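Long-range contact in N-acetylmuramoyl-L-alanine amidase AmiD (Escherichia coli, PDB 3D2Y), which hydrolyses, as a zinc-dependent amidase, the bond between N-acetylmuramoyl residues and L-amino acids in cell-wall glycopeptides: residues Ala150-Pro164 with Glu222-Pro236. Residues are numbered along the deposited sequence; the frame is centred on the assembly and turned at random.
Sequences AHADIAPQRKDDPGP and EQRRVIMAFQMHFRP
His233 ND1 donates to the syn lone pair of Asp153 OD2 at 2.6 Å, and ring and carboxylate lie nearly coplanar, 19° apart. The same oxygen accepts Ala150 N from above the carboxylate plane, while a water bridges OD1 to Ala229 O and Tyr212 also reaches OD1. A carboxylate suits this buried spot because each oxygen takes two partners; an alanine here would probably leave His233 ND1 and Ala150 N without their acceptor and the imidazole freer to turn. Gln157 has CG anti to its carbonyl carbon (chi1 -57°), and a second turn folds the amide back to the helix, NE2 pointing almost straight at Glu222 O (2.8 Å, 174°). Arg225 has two conformations; in one, NH2 reaches Lys159 O in a bent bond and Asp160 OD1 in a salt bridge (2.7 Å), both therefore less certain. Asp160 OD2 pairs with Lys117. In this PGRP-type zinc amidase, residues 150-164 run from the end of outermost strand 148-150 through a short helical turn into a loop, carrying zinc ligands His151 and Asp161 and transition-state stabiliser Lys159; helix 220-234 packs against them and on helices 200-210 and 245-258. Small Ala229 lets the backbones approach, its CB meeting Pro156 CB at 3.8 Å. Long, unbranched Met232 runs alongside the Pro164 ring, SD 3.8 Å from CD, and its bend at the sulfur carries CE to Ala152 CB. At the far end Pro236 CB packs against Pro164 CB (4.2 Å).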
loop_
_atom_site.group_PDB
_atom_site.type_symbol
_atom_site.label_atom_id
_atom_site.label_comp_id
_atom_site.label_asym_id
_atom_site.label_seq_id
_atom_site.Cartn_x
_atom_site.Cartn_y
_atom_site.Cartn_z
ATOM N N ALA A 150 -1.715 -0.930 0.591
ATOM C CA ALA A 150 -1.736 -1.440 1.942
ATOM C C ALA A 150 -0.833 -2.650 2.022
ATOM O O ALA A 150 -0.697 -3.409 1.077
ATOM C CB ALA A 150 -3.182 -1.882 2.304
ATOM N N HIS A 151 -0.248 -2.860 3.188
ATOM C CA HIS A 151 0.436 -4.134 3.421
ATOM C C HIS A 151 -0.530 -5.322 3.176
ATOM O O HIS A 151 -0.140 -6.395 2.670
ATOM C CB HIS A 151 0.856 -4.149 4.852
ATOM C CG HIS A 151 1.894 -5.185 5.190
ATOM N ND1 HIS A 151 2.257 -5.460 6.493
ATOM C CD2 HIS A 151 2.667 -5.977 4.414
ATOM C CE1 HIS A 151 3.219 -6.365 6.503
ATOM N NE2 HIS A 151 3.467 -6.709 5.255
ATOM N N ALA A 152 -1.796 -5.147 3.581
ATOM C CA ALA A 152 -2.794 -6.240 3.394
ATOM C C ALA A 152 -2.944 -6.532 1.922
ATOM O O ALA A 152 -3.254 -7.670 1.535
ATOM C CB ALA A 152 -4.169 -5.846 4.011
ATOM N N ASP A 153 -2.750 -5.512 1.079
ATOM C CA ASP A 153 -2.898 -5.709 -0.362
ATOM C C ASP A 153 -1.828 -6.683 -0.866
ATOM O O ASP A 153 -2.073 -7.440 -1.825
ATOM C CB ASP A 153 -2.778 -4.392 -1.128
ATOM C CG ASP A 153 -3.936 -3.416 -0.844
ATOM O OD1 ASP A 153 -5.056 -3.852 -0.502
ATOM O OD2 ASP A 153 -3.718 -2.194 -0.978
ATOM N N ILE A 154 -0.632 -6.641 -0.262
ATOM C CA ILE A 154 0.511 -7.376 -0.835
ATOM C C ILE A 154 0.758 -8.684 -0.099
ATOM O O ILE A 154 1.492 -9.547 -0.593
ATOM C CB ILE A 154 1.804 -6.536 -0.911
ATOM C CG1 ILE A 154 2.389 -6.260 0.484
ATOM C CG2 ILE A 154 1.565 -5.296 -1.727
ATOM C CD1 ILE A 154 3.603 -5.299 0.416
ATOM N N ALA A 155 0.145 -8.818 1.079
ATOM C CA ALA A 155 0.153 -10.071 1.862
ATOM C C ALA A 155 -1.216 -10.356 2.510
ATOM O O ALA A 155 -1.319 -10.346 3.767
ATOM C CB ALA A 155 1.199 -9.969 2.996
ATOM N N PRO A 156 -2.259 -10.543 1.700
ATOM C CA PRO A 156 -3.642 -10.601 2.225
ATOM C C PRO A 156 -3.920 -11.722 3.209
ATOM O O PRO A 156 -4.807 -11.567 4.060
ATOM C CB PRO A 156 -4.521 -10.721 0.965
ATOM C CG PRO A 156 -3.582 -11.108 -0.104
ATOM C CD PRO A 156 -2.243 -10.596 0.226
ATOM N N GLN A 157 -3.161 -12.815 3.132
ATOM C CA GLN A 157 -3.391 -13.933 4.070
ATOM C C GLN A 157 -2.763 -13.647 5.431
ATOM O O GLN A 157 -3.069 -14.364 6.392
ATOM C CB GLN A 157 -2.783 -15.251 3.571
ATOM C CG GLN A 157 -3.265 -15.727 2.189
ATOM C CD GLN A 157 -4.771 -15.919 2.138
ATOM O OE1 GLN A 157 -5.377 -16.363 3.111
ATOM N NE2 GLN A 157 -5.379 -15.598 0.998
ATOM N N ARG A 158 -1.840 -12.679 5.500
ATOM C CA ARG A 158 -1.021 -12.497 6.709
ATOM C C ARG A 158 -1.323 -11.231 7.467
ATOM O O ARG A 158 -1.057 -11.160 8.676
ATOM C CB ARG A 158 0.484 -12.493 6.378
ATOM C CG ARG A 158 1.003 -13.834 5.800
ATOM C CD ARG A 158 2.545 -13.873 5.705
ATOM N NE ARG A 158 3.121 -12.774 4.909
ATOM C CZ ARG A 158 3.714 -11.709 5.456
ATOM N NH1 ARG A 158 3.834 -11.634 6.766
ATOM N NH2 ARG A 158 4.224 -10.731 4.699
ATOM N N LYS A 159 -1.771 -10.198 6.743
ATOM C CA LYS A 159 -1.857 -8.829 7.315
ATOM C C LYS A 159 -3.175 -8.131 6.982
ATOM O O LYS A 159 -3.779 -8.384 5.934
ATOM C CB LYS A 159 -0.700 -7.966 6.805
ATOM C CG LYS A 159 0.672 -8.500 7.123
ATOM C CD LYS A 159 1.019 -8.386 8.606
ATOM C CE LYS A 159 2.293 -9.137 8.889
ATOM N NZ LYS A 159 2.779 -8.697 10.268
ATOM N N ASP A 160 -3.577 -7.235 7.879
ATOM C CA ASP A 160 -4.741 -6.363 7.681
ATOM C C ASP A 160 -4.379 -4.891 7.494
ATOM O O ASP A 160 -5.228 -4.079 7.079
ATOM C CB ASP A 160 -5.644 -6.473 8.928
ATOM C CG ASP A 160 -6.475 -7.742 8.937
ATOM O OD1 ASP A 160 -6.492 -8.436 7.916
ATOM O OD2 ASP A 160 -7.099 -8.057 9.975
ATOM N N ASP A 161 -3.156 -4.525 7.888
ATOM C CA ASP A 161 -2.768 -3.120 7.962
ATOM C C ASP A 161 -2.653 -2.410 6.620
ATOM O O ASP A 161 -2.295 -3.057 5.612
ATOM C CB ASP A 161 -1.543 -2.919 8.888
ATOM C CG ASP A 161 -0.267 -3.558 8.357
ATOM O OD1 ASP A 161 0.704 -2.795 8.144
ATOM O OD2 ASP A 161 -0.242 -4.797 8.133
ATOM N N PRO A 162 -3.003 -1.089 6.576
ATOM C CA PRO A 162 -3.462 -0.234 7.689
ATOM C C PRO A 162 -4.958 -0.252 8.008
ATOM O O PRO A 162 -5.399 0.561 8.803
ATOM C CB PRO A 162 -3.083 1.171 7.218
ATOM C CG PRO A 162 -3.301 1.082 5.734
ATOM C CD PRO A 162 -2.928 -0.324 5.326
ATOM N N GLY A 163 -5.722 -1.143 7.374
ATOM C CA GLY A 163 -7.079 -1.405 7.822
ATOM C C GLY A 163 -8.161 -0.511 7.251
ATOM O O GLY A 163 -7.893 0.478 6.540
ATOM N N PRO A 164 -9.425 -0.855 7.553
ATOM C CA PRO A 164 -10.588 -0.235 6.914
ATOM C C PRO A 164 -10.870 1.214 7.380
ATOM O O PRO A 164 -11.705 1.901 6.770
ATOM C CB PRO A 164 -11.711 -1.200 7.275
ATOM C CG PRO A 164 -11.301 -1.666 8.687
ATOM C CD PRO A 164 -9.802 -1.893 8.519
ATOM N N GLU A 222 -9.270 -18.538 2.545
ATOM C CA GLU A 222 -8.178 -17.840 1.885
ATOM C C GLU A 222 -8.728 -16.897 0.796
ATOM O O GLU A 222 -8.187 -15.813 0.575
ATOM C CB GLU A 222 -7.184 -18.847 1.311
ATOM C CG GLU A 222 -6.498 -19.699 2.397
ATOM C CD GLU A 222 -5.690 -20.862 1.857
ATOM O OE1 GLU A 222 -5.842 -21.202 0.667
ATOM O OE2 GLU A 222 -4.890 -21.424 2.644
ATOM N N GLN A 223 -9.832 -17.304 0.163
ATOM C CA GLN A 223 -10.472 -16.507 -0.897
ATOM C C GLN A 223 -11.138 -15.298 -0.259
ATOM O O GLN A 223 -11.112 -14.210 -0.821
ATOM C CB GLN A 223 -11.508 -17.348 -1.680
ATOM C CG GLN A 223 -10.926 -18.452 -2.582
ATOM C CD GLN A 223 -11.997 -19.343 -3.236
ATOM O OE1 GLN A 223 -13.168 -18.987 -3.296
ATOM N NE2 GLN A 223 -11.586 -20.513 -3.722
ATOM N N ARG A 224 -11.705 -15.500 0.942
ATOM C CA ARG A 224 -12.267 -14.417 1.775
ATOM C C ARG A 224 -11.217 -13.370 2.197
ATOM O O ARG A 224 -11.482 -12.181 2.127
ATOM C CB ARG A 224 -13.001 -14.963 3.013
ATOM C CG ARG A 224 -14.397 -15.484 2.743
ATOM C CD ARG A 224 -15.233 -15.609 4.033
ATOM N NE ARG A 224 -14.673 -16.568 4.982
ATOM C CZ ARG A 224 -14.853 -17.891 4.930
ATOM N NH1 ARG A 224 -15.573 -18.455 3.965
ATOM N NH2 ARG A 224 -14.297 -18.659 5.859
ATOM N N ARG A 225 -10.034 -13.805 2.623
ATOM C CA ARG A 225 -8.999 -12.871 3.016
ATOM C C ARG A 225 -8.597 -11.974 1.840
ATOM O O ARG A 225 -8.378 -10.776 2.023
ATOM C CB ARG A 225 -7.795 -13.609 3.630
ATOM C CG ARG A 225 -8.043 -14.172 5.046
ATOM C CD ARG A 225 -7.294 -13.432 6.185
ATOM N NE ARG A 225 -6.826 -12.081 5.821
ATOM C CZ ARG A 225 -5.991 -11.304 6.521
ATOM N NH1 ARG A 225 -5.465 -11.698 7.680
ATOM N NH2 ARG A 225 -5.663 -10.115 6.018
ATOM N N VAL A 226 -8.535 -12.527 0.629
ATOM C CA VAL A 226 -8.159 -11.687 -0.530
ATOM C C VAL A 226 -9.239 -10.610 -0.746
ATOM O O VAL A 226 -8.931 -9.434 -0.924
ATOM C CB VAL A 226 -7.918 -12.515 -1.789
ATOM C CG1 VAL A 226 -7.656 -11.611 -2.991
ATOM C CG2 VAL A 226 -6.727 -13.439 -1.584
ATOM N N ILE A 227 -10.507 -11.016 -0.686
ATOM C CA ILE A 227 -11.594 -10.123 -1.059
ATOM C C ILE A 227 -11.715 -9.085 0.045
ATOM O O ILE A 227 -11.903 -7.892 -0.211
ATOM C CB ILE A 227 -12.913 -10.900 -1.273
ATOM C CG1 ILE A 227 -12.862 -11.705 -2.602
ATOM C CG2 ILE A 227 -14.063 -9.923 -1.362
ATOM C CD1 ILE A 227 -13.894 -12.892 -2.760
ATOM N N MET A 228 -11.545 -9.549 1.272
ATOM C CA MET A 228 -11.544 -8.687 2.445
ATOM C C MET A 228 -10.452 -7.597 2.359
ATOM O O MET A 228 -10.725 -6.412 2.609
ATOM C CB MET A 228 -11.371 -9.550 3.692
ATOM C CG MET A 228 -11.447 -8.827 5.017
ATOM S SD MET A 228 -11.102 -9.939 6.424
ATOM C CE MET A 228 -11.695 -11.549 5.877
ATOM N N ALA A 229 -9.220 -8.001 2.024
ATOM C CA ALA A 229 -8.113 -7.057 1.834
ATOM C C ALA A 229 -8.487 -5.928 0.820
ATOM O O ALA A 229 -8.238 -4.736 1.065
ATOM C CB ALA A 229 -6.854 -7.803 1.393
ATOM N N PHE A 230 -9.128 -6.318 -0.268
ATOM C CA PHE A 230 -9.518 -5.398 -1.331
ATOM C C PHE A 230 -10.592 -4.409 -0.808
ATOM O O PHE A 230 -10.538 -3.172 -1.062
ATOM C CB PHE A 230 -10.037 -6.199 -2.534
ATOM C CG PHE A 230 -10.571 -5.352 -3.644
ATOM C CD1 PHE A 230 -9.711 -4.592 -4.433
ATOM C CD2 PHE A 230 -11.959 -5.337 -3.934
ATOM C CE1 PHE A 230 -10.210 -3.796 -5.474
ATOM C CE2 PHE A 230 -12.478 -4.538 -4.967
ATOM C CZ PHE A 230 -11.588 -3.762 -5.734
ATOM N N GLN A 231 -11.542 -4.969 -0.055
ATOM C CA GLN A 231 -12.655 -4.183 0.497
ATOM C C GLN A 231 -12.169 -3.218 1.567
ATOM O O GLN A 231 -12.637 -2.064 1.630
ATOM C CB GLN A 231 -13.763 -5.086 1.045
ATOM C CG GLN A 231 -14.485 -5.891 -0.066
ATOM C CD GLN A 231 -15.370 -7.010 0.468
ATOM O OE1 GLN A 231 -15.072 -7.612 1.494
ATOM N NE2 GLN A 231 -16.431 -7.333 -0.266
ATOM N N MET A 232 -11.270 -3.677 2.433
ATOM C CA MET A 232 -10.663 -2.786 3.442
ATOM C C MET A 232 -10.045 -1.544 2.821
ATOM O O MET A 232 -10.123 -0.474 3.411
ATOM C CB MET A 232 -9.635 -3.499 4.332
ATOM C CG MET A 232 -10.231 -4.487 5.306
ATOM S SD MET A 232 -9.014 -5.060 6.496
ATOM C CE MET A 232 -8.003 -6.163 5.536
ATOM N N HIS A 233 -9.501 -1.680 1.605
ATOM C CA HIS A 233 -8.890 -0.564 0.877
ATOM C C HIS A 233 -9.964 0.244 0.086
ATOM O O HIS A 233 -9.997 1.486 0.144
ATOM C CB HIS A 233 -7.777 -1.138 -0.031
ATOM C CG HIS A 233 -6.898 -0.114 -0.696
ATOM N ND1 HIS A 233 -5.587 -0.381 -1.052
ATOM C CD2 HIS A 233 -7.156 1.146 -1.127
ATOM C CE1 HIS A 233 -5.076 0.681 -1.658
ATOM N NE2 HIS A 233 -6.016 1.610 -1.729
ATOM N N PHE A 234 -10.842 -0.453 -0.636
ATOM C CA PHE A 234 -11.637 0.163 -1.686
ATOM C C PHE A 234 -13.143 0.127 -1.451
ATOM O O PHE A 234 -13.880 0.801 -2.178
ATOM C CB PHE A 234 -11.317 -0.449 -3.066
ATOM C CG PHE A 234 -9.927 -0.198 -3.544
ATOM C CD1 PHE A 234 -9.595 1.050 -4.092
ATOM C CD2 PHE A 234 -8.957 -1.211 -3.497
ATOM C CE1 PHE A 234 -8.329 1.306 -4.563
ATOM C CE2 PHE A 234 -7.650 -0.938 -3.965
ATOM C CZ PHE A 234 -7.356 0.323 -4.520
ATOM N N ARG A 235 -13.604 -0.597 -0.416
ATOM C CA ARG A 235 -15.047 -0.648 -0.092
ATOM C C ARG A 235 -15.197 -0.932 1.407
ATOM O O ARG A 235 -15.697 -1.979 1.813
ATOM C CB ARG A 235 -15.789 -1.693 -0.941
ATOM C CG ARG A 235 -17.288 -1.378 -1.194
ATOM C CD ARG A 235 -18.205 -1.687 -0.000
ATOM N NE ARG A 235 -18.120 -3.099 0.368
ATOM C CZ ARG A 235 -18.892 -4.064 -0.132
ATOM N NH1 ARG A 235 -18.719 -5.313 0.268
ATOM N NH2 ARG A 235 -19.845 -3.784 -1.009
ATOM N N PRO A 236 -14.688 -0.016 2.233
ATOM C CA PRO A 236 -14.564 -0.265 3.658
ATOM C C PRO A 236 -15.843 -0.277 4.465
ATOM O O PRO A 236 -15.812 -0.639 5.626
ATOM C CB PRO A 236 -13.648 0.855 4.129
ATOM C CG PRO A 236 -13.784 1.920 3.127
ATOM C CD PRO A 236 -14.094 1.272 1.838
HETATM O O HOH W 1 -6.195 -3.692 2.073
#